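Local coordinates for N-acetylneuraminic acid outer membrane channel protein NanC (Escherichia coli, PDB 2WJR) that forms a weakly anion-selective, high-conductance pore in the outer membrane through which the sialic acid N-acetylneuraminic acid enters the cell, at residues A[174-177]-A[181-184]. The protein carries 1 engineered substitution. Sequence-based numbering, arbitrary orientation.
Sequences YHMT and TPYI
One ordered water is gripped by three groups: it donates a hydrogen bond to Thr177 O at 2.6 Å and hydrogen-bonds to Thr181 OG1 and to His175 ND1. The imidazole and the threonine run alongside one another in the same direction, with OG1 at the ring edge, in its plane. Thr181 OG1 stands 3.6 Å from His175 ND1, and the water joins the two. The methyl CG2 of Thr181 also reaches ND1; a chi1 of -56° sets this methyl anti to the backbone N while OG1 swings beside that N, toward the water. NE2, across the ring, bonds Thr142 OG1, so both imidazole nitrogens are engaged and the ring's rotation is probably fixed.

The direct backbone link is Tyr174 N to Pro182 O, 2.8 Å and nearly straight at 173°. The return bond is missing, because the proline nitrogen has no hydrogen to offer Tyr174 O. Tyr174 O instead lies 3.1 Å from Pro182 CD, close to the CA-H of Thr181, and takes a weak bond from Met176 N, closing an inverse gamma turn centred on His175. Met176 CB packs on Pro182 CD, which the Tyr174 ring approaches obliquely.

Here strand 164-174 gives way to the short periplasmic turn leading into strand 180-188, an antiparallel hairpin of the KdgM-family barrel. Backbone bonds tie His175 to Asp140 on one flank and Thr181 to Ser211 of strand 198-212 on the other, knitting the hairpin into the barrel wall.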
loop_
_atom_site.group_PDB
_atom_site.type_symbol
_atom_site.label_atom_id
_atom_site.label_comp_id
_atom_site.label_asym_id
_atom_site.label_seq_id
_atom_site.Cartn_x
_atom_site.Cartn_y
_atom_site.Cartn_z
ATOM N N TYR A 174 7.892 -11.445 12.573
ATOM C CA TYR A 174 8.392 -12.474 13.458
ATOM C C TYR A 174 7.586 -13.744 13.168
ATOM O O TYR A 174 6.393 -13.755 13.350
ATOM C CB TYR A 174 8.223 -12.035 14.914
ATOM C CG TYR A 174 8.487 -13.139 15.918
ATOM C CD1 TYR A 174 9.647 -13.896 15.853
ATOM C CD2 TYR A 174 7.575 -13.418 16.922
ATOM C CE1 TYR A 174 9.893 -14.915 16.785
ATOM C CE2 TYR A 174 7.810 -14.423 17.856
ATOM C CZ TYR A 174 8.971 -15.166 17.776
ATOM O OH TYR A 174 9.212 -16.171 18.684
ATOM N N HIS A 175 8.244 -14.792 12.685
ATOM C CA HIS A 175 7.558 -16.048 12.372
ATOM C C HIS A 175 7.425 -16.895 13.647
ATOM O O HIS A 175 8.154 -17.863 13.856
ATOM C CB HIS A 175 8.285 -16.804 11.261
ATOM C CG HIS A 175 8.467 -15.993 10.014
ATOM N ND1 HIS A 175 7.400 -15.501 9.291
ATOM C CD2 HIS A 175 9.581 -15.550 9.391
ATOM C CE1 HIS A 175 7.854 -14.815 8.256
ATOM N NE2 HIS A 175 9.174 -14.826 8.297
ATOM N N MET A 176 6.492 -16.488 14.492
ATOM C CA MET A 176 6.238 -17.149 15.766
ATOM C C MET A 176 5.841 -18.592 15.479
ATOM O O MET A 176 6.404 -19.524 16.036
ATOM C CB MET A 176 5.112 -16.419 16.499
ATOM C CG MET A 176 4.879 -16.839 17.947
ATOM S SD MET A 176 3.513 -15.879 18.614
ATOM C CE MET A 176 2.140 -16.748 17.833
ATOM N N THR A 177 4.883 -18.735 14.570
ATOM C CA THR A 177 4.364 -20.007 14.088
ATOM C C THR A 177 4.482 -20.014 12.556
ATOM O O THR A 177 4.608 -18.959 11.943
ATOM C CB THR A 177 2.880 -20.098 14.460
ATOM O OG1 THR A 177 2.745 -20.531 15.823
ATOM C CG2 THR A 177 2.149 -21.016 13.569
ATOM N N THR A 181 2.127 -14.794 12.236
ATOM C CA THR A 181 3.265 -13.929 12.018
ATOM C C THR A 181 2.972 -12.527 12.536
ATOM O O THR A 181 2.472 -11.700 11.795
ATOM C CB THR A 181 3.643 -13.876 10.515
ATOM O OG1 THR A 181 3.876 -15.206 10.038
ATOM C CG2 THR A 181 4.898 -13.043 10.294
ATOM N N PRO A 182 3.269 -12.268 13.823
ATOM C CA PRO A 182 3.199 -10.889 14.318
ATOM C C PRO A 182 4.229 -10.019 13.613
ATOM O O PRO A 182 5.274 -10.510 13.200
ATOM C CB PRO A 182 3.551 -11.023 15.808
ATOM C CG PRO A 182 3.357 -12.478 16.126
ATOM C CD PRO A 182 3.753 -13.185 14.877
ATOM N N TYR A 183 3.925 -8.734 13.455
ATOM C CA TYR A 183 4.897 -7.807 12.881
ATOM C C TYR A 183 4.789 -6.410 13.452
ATOM O O TYR A 183 3.754 -6.011 13.987
ATOM C CB TYR A 183 4.762 -7.742 11.355
ATOM C CG TYR A 183 3.449 -7.227 10.835
ATOM C CD1 TYR A 183 2.389 -8.096 10.580
ATOM C CD2 TYR A 183 3.268 -5.875 10.553
ATOM C CE1 TYR A 183 1.176 -7.622 10.075
ATOM C CE2 TYR A 183 2.070 -5.397 10.043
ATOM C CZ TYR A 183 1.029 -6.268 9.800
ATOM O OH TYR A 183 -0.165 -5.810 9.297
ATOM N N ILE A 184 5.884 -5.684 13.346
ATOM C CA ILE A 184 5.889 -4.259 13.649
ATOM C C ILE A 184 6.343 -3.523 12.402
ATOM O O ILE A 184 7.015 -4.095 11.552
ATOM C CB ILE A 184 6.794 -3.929 14.850
ATOM C CG1 ILE A 184 8.235 -4.325 14.582
ATOM C CG2 ILE A 184 6.251 -4.625 16.076
ATOM C CD1 ILE A 184 9.196 -3.842 15.652
HETATM O O HOH W 1 5.163 -17.363 10.002
#